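Local coordinates for glutathione reductase (Bartonella henselae, PDB 3O0H), which probably catalyses the NADPH-dependent reduction of glutathione disulfide to glutathione, passing electrons through a bound FAD and a redox-active disulfide, at residues P71-L74 against Y75-S79; M314-V318 against S319-A323; T334-A337 against I338-M342. All blocks are in the same frame, centred on the assembly; numbering follows the deposited sequence. Where two conformers were deposited one is given.

Overall arrangement
The three contacts follow one another along the chain, neither nesting nor crossing, and each is local. Contact 1 is two turns of helix 69-88, which starts at Cys-69 of the Cys-64 to Cys-69 disulfide. Contact 2, on the other side of the chain's centre and about 37 Å away between centres, closes a tight reversal into edge strand 321-323 of the five-stranded parallel sheet. Contact 3 is the start of helix 334-349, which comes next in the chain; Met-314 of contact 2 packs on its Asp-340. Contacts 1 and 3 both touch FAD and the second subunit, their centres about 23 Å apart.

Contact 1 of 3, residues P71-L74 against Y75-S79; sequences PKKL and YFYAS. With FAD (flavin-adenine dinucleotide), chain H.
Lys-73 and Tyr-77 meet one helical turn apart, the lysine chain slanting across the tyrosine side chain so that its tip meets the hydroxyl. CG, anti to the backbone N (chi1 -175°), lies 3.7 Å from Tyr-77 CE2; the bends at chi2 and chi4 (-66°) then carry NZ to a 3.1 Å hydrogen bond with Tyr-77 OH. That ammonium also donates to the carbonyl of Pro-460 in the second subunit, where Met-398 packs on the same lysine. Phe-76 runs beside Lys-73 in the same direction, its CD2 4.0 Å from Lys-73 CD, while Lys-73 O lies at the ring edge, in its plane. On another side of the helix, Tyr-75 has its CD1 3.2 Å from Pro-71 O; its hydroxyl hydrogen-bonds to the backbone carbonyl of Phe-185, and the two rings meet edge-to-face. Backbone bonds from Tyr-75, Phe-76, Tyr-77 and Ala-78 back to Pro-71, Lys-72, Lys-73 and Leu-74 hold the two turns together.

Lys-72 turns to the flavin instead. With CG trans to the backbone N (chi1 175°), three successive bends then curl the chain so that NZ donates to FAD O4 at 2.9 Å and to FAD N5 at 3.0 Å. Glu-205 forms a salt bridge with the same NZ, so two flavin acceptors and a carboxylate fix its position. Neighbouring lysines thus serve different partners, Lys-73 the subunit interface and Lys-72 the cofactor. A cationic donor shared by N5 and O4 would be expected to stabilise negative charge on the reduced isoalloxazine, as in related flavoprotein disulfide reductases.

Contact 2 of 3, residues M314-V318 against S319-A323; sequences MTTNV and SHIWA
Residues 314-318 double back on 319-323 through a type I beta turn from Val-318 to Ile-321, with a single bridge pairing Thr-315 and Trp-322 at a CA to CA distance of 4.3 Å. Backbone bonds from Ala-323 N to Met-314 O and from Thr-316 N to Ile-321 O flank that bridge. Thr-315 lies alongside Trp-322, its CG2 over one face of the indole, 4.2 Å from the centroid of the five-membered ring in a CH-pi contact. Ser-319 O comes over the indole plane too. Thr-316 turns OG1 between its own N and carbonyl carbon (chi1 77°), where it donates to Ile-321 O at 2.9 Å from above the carbonyl plane and accepts from Val-318 N at 3.0 Å. Ile-321 O therefore takes two bonds from Thr-316. Within the turn, Val-318 CG1 sits 3.7 Å from Ile-321 CD1 and 3.3 Å from His-320 CE1; the histidine stacks on His-142 and donates NE2 to the carbonyl of Glu-141. Across the strand, His-320 and Trp-322 bond through their backbones to strand 158-160. The arrangement is an ST turn leading into a beta turn, placed where the chain enters the edge strand of the parallel FAD-domain sheet.

Contact 3 of 3, residues T334-A337 against I338-M342; sequences TPVA and IHDAM. With FAD (flavin-adenine dinucleotide), chain H.
Both segments form the first turns of helix 334-349, in regular alpha-helical register: the N-H groups of Ile-338, His-339, Asp-340 and Ala-341 bond to the carbonyls of Thr-334, Pro-335, Val-336 and Ala-337. The helix belongs to the FAD-binding part of the disulfide oxidoreductase fold and points its N-terminal end at the flavin. There Thr-334 N donates to FAD O2 at 3.0 Å, and Pro-335 CD approaches the same oxygen at 3.2 Å; a helix dipole so placed could favour negative charge at this edge of the ring. Thr-334 splits its branches. OG1, trans to the carbonyl carbon (chi1 -83°), lies 3.4 Å from FAD C2' and bonds to Ser-36, whereas CG2 crosses to Ile-338 CD1 at 3.7 Å. Ile-338 also packs on Arg-40 of helix 36-47. From the second subunit, His-459 covers Thr-334 and Pro-335, and Met-456 packs on Val-336 and His-339. Asp-340 places CG 3.3 Å from Val-336 O, yet its carboxylate is held elsewhere: OD1 by Tyr-358, OD2 by His-330 and the amide of Gly-325. Nearer the cofactor's phosphates, Ala-337 sets its CB 3.6 Å from FAD O5'.

Contact 1 of 3, residues P71-L74 against Y75-S79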
loop_
_atom_site.group_PDB
_atom_site.type_symbol
_atom_site.label_atom_id
_atom_site.label_comp_id
_atom_site.label_asym_id
_atom_site.label_seq_id
_atom_site.Cartn_x
_atom_site.Cartn_y
_atom_site.Cartn_z
ATOM N N PRO B 71 -17.071 -4.414 -10.229
ATOM C CA PRO B 71 -17.814 -3.135 -10.207
ATOM C C PRO B 71 -17.951 -2.446 -8.843
ATOM O O PRO B 71 -17.979 -1.218 -8.801
ATOM C CB PRO B 71 -19.176 -3.502 -10.773
ATOM C CG PRO B 71 -19.275 -5.012 -10.620
ATOM C CD PRO B 71 -17.887 -5.526 -10.746
ATOM N N LYS B 72 -17.996 -3.217 -7.752
ATOM C CA LYS B 72 -17.959 -2.698 -6.404
ATOM C C LYS B 72 -16.719 -1.770 -6.216
ATOM O O LYS B 72 -16.804 -0.655 -5.672
ATOM C CB LYS B 72 -17.881 -3.916 -5.434
ATOM C CG LYS B 72 -17.727 -3.617 -3.994
ATOM C CD LYS B 72 -16.285 -3.392 -3.512
ATOM C CE LYS B 72 -15.538 -4.675 -3.300
ATOM N NZ LYS B 72 -16.155 -5.741 -2.415
ATOM N N LYS B 73 -15.571 -2.256 -6.640
ATOM C CA LYS B 73 -14.317 -1.518 -6.456
ATOM C C LYS B 73 -14.309 -0.260 -7.336
ATOM O O LYS B 73 -13.779 0.791 -6.959
ATOM C CB LYS B 73 -13.119 -2.432 -6.760
ATOM C CG LYS B 73 -11.734 -1.789 -6.467
ATOM C CD LYS B 73 -11.502 -1.701 -5.010
ATOM C CE LYS B 73 -10.074 -1.221 -4.638
ATOM N NZ LYS B 73 -8.891 -2.094 -4.969
ATOM N N LEU B 74 -14.926 -0.353 -8.507
ATOM C CA LEU B 74 -15.016 0.818 -9.378
ATOM C C LEU B 74 -15.885 1.892 -8.741
ATOM O O LEU B 74 -15.539 3.090 -8.819
ATOM C CB LEU B 74 -15.542 0.449 -10.759
ATOM C CG LEU B 74 -14.634 -0.444 -11.594
ATOM C CD1 LEU B 74 -15.317 -0.871 -12.915
ATOM C CD2 LEU B 74 -13.266 0.233 -11.890
ATOM N N TYR B 75 -16.992 1.493 -8.128
ATOM C CA TYR B 75 -17.931 2.437 -7.549
ATOM C C TYR B 75 -17.308 3.014 -6.307
ATOM O O TYR B 75 -17.535 4.178 -5.994
ATOM C CB TYR B 75 -19.313 1.790 -7.241
ATOM C CG TYR B 75 -20.173 1.626 -8.503
ATOM C CD1 TYR B 75 -19.582 1.406 -9.751
ATOM C CD2 TYR B 75 -21.556 1.665 -8.439
ATOM C CE1 TYR B 75 -20.387 1.254 -10.935
ATOM C CE2 TYR B 75 -22.353 1.515 -9.586
ATOM C CZ TYR B 75 -21.762 1.298 -10.827
ATOM O OH TYR B 75 -22.565 1.133 -11.946
ATOM N N PHE B 76 -16.568 2.171 -5.580
ATOM C CA PHE B 76 -15.743 2.583 -4.436
ATOM C C PHE B 76 -14.811 3.719 -4.867
ATOM O O PHE B 76 -14.823 4.800 -4.285
ATOM C CB PHE B 76 -14.861 1.401 -3.994
ATOM C CG PHE B 76 -13.750 1.789 -3.045
ATOM C CD1 PHE B 76 -14.013 2.020 -1.708
ATOM C CD2 PHE B 76 -12.447 1.857 -3.480
ATOM C CE1 PHE B 76 -12.967 2.346 -0.807
ATOM C CE2 PHE B 76 -11.403 2.193 -2.597
ATOM C CZ PHE B 76 -11.667 2.437 -1.263
ATOM N N TYR B 77 -14.047 3.508 -5.927
ATOM C CA TYR B 77 -13.167 4.593 -6.425
ATOM C C TYR B 77 -13.966 5.856 -6.815
ATOM O O TYR B 77 -13.612 6.997 -6.449
ATOM C CB TYR B 77 -12.341 4.136 -7.625
ATOM C CG TYR B 77 -11.245 3.122 -7.355
ATOM C CD1 TYR B 77 -10.324 3.298 -6.319
ATOM C CD2 TYR B 77 -11.071 2.035 -8.226
ATOM C CE1 TYR B 77 -9.268 2.363 -6.118
ATOM C CE2 TYR B 77 -10.051 1.105 -8.021
ATOM C CZ TYR B 77 -9.157 1.272 -6.993
ATOM O OH TYR B 77 -8.161 0.315 -6.855
ATOM N N ALA B 78 -15.049 5.669 -7.545
ATOM C CA ALA B 78 -15.845 6.794 -7.941
ATOM C C ALA B 78 -16.272 7.617 -6.714
ATOM O O ALA B 78 -16.213 8.838 -6.737
ATOM C CB ALA B 78 -17.086 6.343 -8.747
ATOM N N SER B 79 -16.690 6.936 -5.668
ATOM C CA SER B 79 -17.224 7.599 -4.480
ATOM C C SER B 79 -16.147 8.303 -3.625
ATOM O O SER B 79 -16.467 9.150 -2.785
ATOM C CB SER B 79 -17.987 6.600 -3.601
ATOM O OG SER B 79 -17.120 5.686 -2.951
HETATM P PA FAD H . -19.405 -17.348 -9.115
HETATM O O1A FAD H . -20.571 -16.724 -8.410
HETATM O O2A FAD H . -18.320 -16.378 -9.495
HETATM O O5B FAD H . -19.841 -18.161 -10.420
HETATM C C5B FAD H . -20.950 -19.033 -10.477
HETATM C C4B FAD H . -21.462 -18.942 -11.900
HETATM O O4B FAD H . -22.344 -20.015 -12.196
HETATM C C3B FAD H . -22.229 -17.660 -12.203
HETATM O O3B FAD H . -21.694 -17.030 -13.372
HETATM C C2B FAD H . -23.654 -18.118 -12.446
HETATM O O2B FAD H . -24.281 -17.332 -13.431
HETATM C C1B FAD H . -23.492 -19.513 -12.949
HETATM N N9A FAD H . -24.481 -20.559 -12.643
HETATM C C8A FAD H . -25.008 -20.888 -11.429
HETATM N N7A FAD H . -25.753 -21.993 -11.578
HETATM C C5A FAD H . -25.687 -22.362 -12.891
HETATM C C6A FAD H . -26.175 -23.436 -13.588
HETATM N N6A FAD H . -26.951 -24.375 -13.026
HETATM N N1A FAD H . -25.895 -23.544 -14.929
HETATM C C2A FAD H . -25.096 -22.603 -15.534
HETATM N N3A FAD H . -24.582 -21.558 -14.842
HETATM C C4A FAD H . -24.853 -21.489 -13.531
HETATM N N1 FAD H . -14.935 -11.631 -3.169
HETATM C C2 FAD H . -13.650 -11.168 -2.966
HETATM O O2 FAD H . -12.662 -11.940 -2.864
HETATM N N3 FAD H . -13.438 -9.849 -2.882
HETATM C C4 FAD H . -14.452 -8.916 -3.025
HETATM O O4 FAD H . -14.136 -7.721 -2.973
HETATM C C4X FAD H . -15.754 -9.374 -3.230
HETATM N N5 FAD H . -16.799 -8.508 -3.398
HETATM C C5X FAD H . -18.069 -9.029 -3.643
HETATM C C6 FAD H . -19.115 -8.135 -3.791
HETATM C C7 FAD H . -20.400 -8.592 -4.051
HETATM C C7M FAD H . -21.510 -7.570 -4.221
HETATM C C8 FAD H . -20.635 -9.948 -4.166
HETATM C C8M FAD H . -22.035 -10.475 -4.408
HETATM C C9 FAD H . -19.595 -10.853 -3.991
HETATM C C9A FAD H . -18.302 -10.390 -3.722
HETATM N N10 FAD H . -17.231 -11.248 -3.550
HETATM C C10 FAD H . -15.972 -10.747 -3.330
HETATM C "C1'" FAD H . -17.384 -12.717 -3.604
HETATM C "C2'" FAD H . -17.029 -13.324 -4.938
HETATM O "O2'" FAD H . -17.890 -12.785 -5.922
HETATM C "C3'" FAD H . -17.225 -14.815 -4.838
HETATM O "O3'" FAD H . -16.608 -15.386 -3.699
HETATM C "C4'" FAD H . -16.797 -15.488 -6.124
HETATM O "O4'" FAD H . -17.521 -14.897 -7.207
HETATM C "C5'" FAD H . -17.104 -16.980 -6.085
HETATM O "O5'" FAD H . -16.632 -17.624 -7.289
HETATM P P FAD H . -17.435 -18.937 -7.746
HETATM O O1P FAD H . -16.720 -19.586 -8.910
HETATM O O2P FAD H . -17.630 -19.851 -6.557
HETATM O O3P FAD H . -18.914 -18.513 -8.127
#

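Contact 2 of 3, residues M314-V318 against S319-A323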
loop_
_atom_site.group_PDB
_atom_site.type_symbol
_atom_site.label_atom_id
_atom_site.label_comp_id
_atom_site.label_asym_id
_atom_site.label_seq_id
_atom_site.Cartn_x
_atom_site.Cartn_y
_atom_site.Cartn_z
ATOM N N MET B 314 -11.323 -31.813 -3.167
ATOM C CA MET B 314 -12.449 -31.107 -3.807
ATOM C C MET B 314 -13.471 -32.096 -4.448
ATOM O O MET B 314 -14.333 -31.682 -5.243
ATOM C CB MET B 314 -11.989 -30.069 -4.851
ATOM C CG MET B 314 -10.872 -29.123 -4.414
ATOM S SD MET B 314 -11.301 -28.359 -2.875
ATOM C CE MET B 314 -12.571 -27.261 -3.351
ATOM N N THR B 315 -13.408 -33.360 -4.039
ATOM C CA THR B 315 -14.303 -34.412 -4.554
ATOM C C THR B 315 -15.581 -34.453 -3.713
ATOM O O THR B 315 -15.552 -34.438 -2.456
ATOM C CB THR B 315 -13.687 -35.837 -4.465
ATOM O OG1 THR B 315 -12.255 -35.782 -4.562
ATOM C CG2 THR B 315 -14.243 -36.779 -5.600
ATOM N N THR B 316 -16.693 -34.571 -4.405
ATOM C CA THR B 316 -17.954 -34.961 -3.755
ATOM C C THR B 316 -17.926 -36.439 -3.320
ATOM O O THR B 316 -16.926 -37.182 -3.498
ATOM C CB THR B 316 -19.209 -34.679 -4.664
ATOM O OG1 THR B 316 -19.314 -35.687 -5.676
ATOM C CG2 THR B 316 -19.127 -33.248 -5.330
ATOM N N ASN B 317 -19.047 -36.887 -2.743
ATOM C CA ASN B 317 -19.250 -38.310 -2.461
ATOM C C ASN B 317 -19.456 -39.178 -3.710
ATOM O O ASN B 317 -19.538 -40.383 -3.582
ATOM C CB ASN B 317 -20.396 -38.508 -1.463
ATOM C CG ASN B 317 -21.753 -38.095 -2.037
ATOM O OD1 ASN B 317 -21.881 -37.073 -2.662
ATOM N ND2 ASN B 317 -22.757 -38.923 -1.823
ATOM N N VAL B 318 -19.555 -38.571 -4.890
ATOM C CA VAL B 318 -19.551 -39.275 -6.153
ATOM C C VAL B 318 -18.207 -39.029 -6.844
ATOM O O VAL B 318 -17.887 -37.893 -7.211
ATOM C CB VAL B 318 -20.705 -38.814 -7.073
ATOM C CG1 VAL B 318 -20.715 -39.610 -8.392
ATOM C CG2 VAL B 318 -22.031 -38.985 -6.311
ATOM N N SER B 319 -17.459 -40.118 -7.046
ATOM C CA SER B 319 -16.021 -40.056 -7.306
ATOM C C SER B 319 -15.620 -39.273 -8.585
ATOM O O SER B 319 -14.509 -38.833 -8.665
ATOM C CB SER B 319 -15.406 -41.473 -7.291
ATOM O OG SER B 319 -15.856 -42.235 -8.429
ATOM N N HIS B 320 -16.523 -39.107 -9.544
ATOM C CA HIS B 320 -16.278 -38.302 -10.785
ATOM C C HIS B 320 -16.939 -36.914 -10.767
ATOM O O HIS B 320 -16.967 -36.208 -11.792
ATOM C CB HIS B 320 -16.749 -39.081 -12.023
ATOM C CG HIS B 320 -18.226 -39.247 -12.087
ATOM N ND1 HIS B 320 -18.881 -40.258 -11.411
ATOM C CD2 HIS B 320 -19.185 -38.511 -12.711
ATOM C CE1 HIS B 320 -20.183 -40.138 -11.628
ATOM N NE2 HIS B 320 -20.392 -39.081 -12.396
ATOM N N ILE B 321 -17.449 -36.509 -9.600
ATOM C CA ILE B 321 -18.056 -35.193 -9.432
ATOM C C ILE B 321 -17.280 -34.401 -8.361
ATOM O O ILE B 321 -17.060 -34.897 -7.231
ATOM C CB ILE B 321 -19.558 -35.276 -9.106
ATOM C CG1 ILE B 321 -20.290 -36.132 -10.144
ATOM C CG2 ILE B 321 -20.202 -33.871 -9.089
ATOM C CD1 ILE B 321 -21.813 -36.369 -9.852
ATOM N N TRP B 322 -16.829 -33.202 -8.749
ATOM C CA TRP B 322 -16.032 -32.333 -7.880
ATOM C C TRP B 322 -16.788 -31.036 -7.752
ATOM O O TRP B 322 -17.761 -30.836 -8.467
ATOM C CB TRP B 322 -14.647 -32.079 -8.491
ATOM C CG TRP B 322 -13.608 -33.228 -8.413
ATOM C CD1 TRP B 322 -12.564 -33.330 -7.514
ATOM C CD2 TRP B 322 -13.469 -34.327 -9.302
ATOM N NE1 TRP B 322 -11.825 -34.428 -7.774
ATOM C CE2 TRP B 322 -12.346 -35.075 -8.865
ATOM C CE3 TRP B 322 -14.171 -34.754 -10.424
ATOM C CZ2 TRP B 322 -11.914 -36.230 -9.504
ATOM C CZ3 TRP B 322 -13.750 -35.899 -11.065
ATOM C CH2 TRP B 322 -12.629 -36.643 -10.602
ATOM N N ALA B 323 -16.370 -30.154 -6.837
ATOM C CA ALA B 323 -17.011 -28.821 -6.682
ATOM C C ALA B 323 -15.964 -27.861 -6.133
ATOM O O ALA B 323 -15.085 -28.285 -5.366
ATOM C CB ALA B 323 -18.236 -28.865 -5.733
#

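Contact 3 of 3, residues T334-A337 against I338-M342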
loop_
_atom_site.group_PDB
_atom_site.type_symbol
_atom_site.label_atom_id
_atom_site.label_comp_id
_atom_site.label_asym_id
_atom_site.label_seq_id
_atom_site.Cartn_x
_atom_site.Cartn_y
_atom_site.Cartn_z
ATOM N N THR B 334 -13.256 -14.619 -4.058
ATOM C CA THR B 334 -12.819 -14.990 -5.365
ATOM C C THR B 334 -11.450 -15.699 -5.344
ATOM O O THR B 334 -11.281 -16.698 -6.006
ATOM C CB THR B 334 -12.822 -13.790 -6.296
ATOM O OG1 THR B 334 -14.161 -13.618 -6.803
ATOM C CG2 THR B 334 -11.838 -13.999 -7.473
ATOM N N PRO B 335 -10.481 -15.195 -4.591
ATOM C CA PRO B 335 -9.196 -15.895 -4.608
ATOM C C PRO B 335 -9.255 -17.313 -4.081
ATOM O O PRO B 335 -8.486 -18.183 -4.537
ATOM C CB PRO B 335 -8.328 -15.034 -3.703
ATOM C CG PRO B 335 -8.943 -13.700 -3.768
ATOM C CD PRO B 335 -10.372 -13.899 -3.892
ATOM N N VAL B 336 -10.171 -17.564 -3.164
ATOM C CA VAL B 336 -10.347 -18.891 -2.621
ATOM C C VAL B 336 -10.980 -19.831 -3.652
ATOM O O VAL B 336 -10.592 -20.981 -3.764
ATOM C CB VAL B 336 -11.124 -18.864 -1.340
ATOM C CG1 VAL B 336 -11.269 -20.283 -0.774
ATOM C CG2 VAL B 336 -10.391 -17.985 -0.292
ATOM N N ALA B 337 -11.979 -19.328 -4.387
ATOM C CA ALA B 337 -12.548 -20.087 -5.515
ATOM C C ALA B 337 -11.495 -20.443 -6.588
ATOM O O ALA B 337 -11.492 -21.538 -7.128
ATOM C CB ALA B 337 -13.703 -19.308 -6.167
ATOM N N ILE B 338 -10.598 -19.507 -6.907
ATOM C CA ILE B 338 -9.481 -19.755 -7.860
ATOM C C ILE B 338 -8.536 -20.844 -7.291
ATOM O O ILE B 338 -8.118 -21.776 -8.016
ATOM C CB ILE B 338 -8.726 -18.403 -8.217
ATOM C CG1 ILE B 338 -9.692 -17.471 -9.012
ATOM C CG2 ILE B 338 -7.405 -18.700 -8.990
ATOM C CD1 ILE B 338 -9.257 -15.978 -9.177
ATOM N N HIS B 339 -8.149 -20.682 -6.022
ATOM C CA HIS B 339 -7.329 -21.652 -5.284
ATOM C C HIS B 339 -7.934 -23.058 -5.358
ATOM O O HIS B 339 -7.235 -24.054 -5.700
ATOM C CB HIS B 339 -7.252 -21.201 -3.815
ATOM C CG HIS B 339 -6.448 -22.105 -2.915
ATOM N ND1 HIS B 339 -5.072 -22.192 -2.984
ATOM C CD2 HIS B 339 -6.825 -22.940 -1.912
ATOM C CE1 HIS B 339 -4.641 -23.062 -2.082
ATOM N NE2 HIS B 339 -5.681 -23.535 -1.422
ATOM N N ASP B 340 -9.231 -23.139 -5.041
ATOM C CA ASP B 340 -9.990 -24.417 -5.156
ATOM C C ASP B 340 -9.822 -25.018 -6.571
ATOM O O ASP B 340 -9.574 -26.211 -6.723
ATOM C CB ASP B 340 -11.474 -24.200 -4.928
ATOM C CG ASP B 340 -11.873 -23.980 -3.450
ATOM O OD1 ASP B 340 -11.051 -24.112 -2.542
ATOM O OD2 ASP B 340 -13.072 -23.685 -3.227
ATOM N N ALA B 341 -9.981 -24.181 -7.604
ATOM C CA ALA B 341 -9.893 -24.632 -9.001
ATOM C C ALA B 341 -8.538 -25.198 -9.310
ATOM O O ALA B 341 -8.430 -26.243 -9.966
ATOM C CB ALA B 341 -10.270 -23.491 -10.013
ATOM N N MET B 342 -7.488 -24.535 -8.811
ATOM C CA MET B 342 -6.138 -25.021 -9.031
ATOM C C MET B 342 -5.950 -26.367 -8.354
ATOM O O MET B 342 -5.297 -27.255 -8.909
ATOM C CB MET B 342 -5.075 -24.043 -8.511
ATOM C CG MET B 342 -5.176 -22.586 -9.068
ATOM S SD MET B 342 -4.826 -22.508 -10.819
ATOM C CE MET B 342 -3.002 -22.462 -10.768
HETATM P PA FAD H . -19.405 -17.348 -9.115
HETATM O O1A FAD H . -20.571 -16.724 -8.410
HETATM O O2A FAD H . -18.320 -16.378 -9.495
HETATM O O5B FAD H . -19.841 -18.161 -10.420
HETATM C C5B FAD H . -20.950 -19.033 -10.477
HETATM C C4B FAD H . -21.462 -18.942 -11.900
HETATM O O4B FAD H . -22.344 -20.015 -12.196
HETATM C C3B FAD H . -22.229 -17.660 -12.203
HETATM O O3B FAD H . -21.694 -17.030 -13.372
HETATM C C2B FAD H . -23.654 -18.118 -12.446
HETATM O O2B FAD H . -24.281 -17.332 -13.431
HETATM C C1B FAD H . -23.492 -19.513 -12.949
HETATM N N9A FAD H . -24.481 -20.559 -12.643
HETATM C C8A FAD H . -25.008 -20.888 -11.429
HETATM N N7A FAD H . -25.753 -21.993 -11.578
HETATM C C5A FAD H . -25.687 -22.362 -12.891
HETATM C C6A FAD H . -26.175 -23.436 -13.588
HETATM N N6A FAD H . -26.951 -24.375 -13.026
HETATM N N1A FAD H . -25.895 -23.544 -14.929
HETATM C C2A FAD H . -25.096 -22.603 -15.534
HETATM N N3A FAD H . -24.582 -21.558 -14.842
HETATM C C4A FAD H . -24.853 -21.489 -13.531
HETATM N N1 FAD H . -14.935 -11.631 -3.169
HETATM C C2 FAD H . -13.650 -11.168 -2.966
HETATM O O2 FAD H . -12.662 -11.940 -2.864
HETATM N N3 FAD H . -13.438 -9.849 -2.882
HETATM C C4 FAD H . -14.452 -8.916 -3.025
HETATM O O4 FAD H . -14.136 -7.721 -2.973
HETATM C C4X FAD H . -15.754 -9.374 -3.230
HETATM N N5 FAD H . -16.799 -8.508 -3.398
HETATM C C5X FAD H . -18.069 -9.029 -3.643
HETATM C C6 FAD H . -19.115 -8.135 -3.791
HETATM C C7 FAD H . -20.400 -8.592 -4.051
HETATM C C7M FAD H . -21.510 -7.570 -4.221
HETATM C C8 FAD H . -20.635 -9.948 -4.166
HETATM C C8M FAD H . -22.035 -10.475 -4.408
HETATM C C9 FAD H . -19.595 -10.853 -3.991
HETATM C C9A FAD H . -18.302 -10.390 -3.722
HETATM N N10 FAD H . -17.231 -11.248 -3.550
HETATM C C10 FAD H . -15.972 -10.747 -3.330
HETATM C "C1'" FAD H . -17.384 -12.717 -3.604
HETATM C "C2'" FAD H . -17.029 -13.324 -4.938
HETATM O "O2'" FAD H . -17.890 -12.785 -5.922
HETATM C "C3'" FAD H . -17.225 -14.815 -4.838
HETATM O "O3'" FAD H . -16.608 -15.386 -3.699
HETATM C "C4'" FAD H . -16.797 -15.488 -6.124
HETATM O "O4'" FAD H . -17.521 -14.897 -7.207
HETATM C "C5'" FAD H . -17.104 -16.980 -6.085
HETATM O "O5'" FAD H . -16.632 -17.624 -7.289
HETATM P P FAD H . -17.435 -18.937 -7.746
HETATM O O1P FAD H . -16.720 -19.586 -8.910
HETATM O O2P FAD H . -17.630 -19.851 -6.557
HETATM O O3P FAD H . -18.914 -18.513 -8.127
#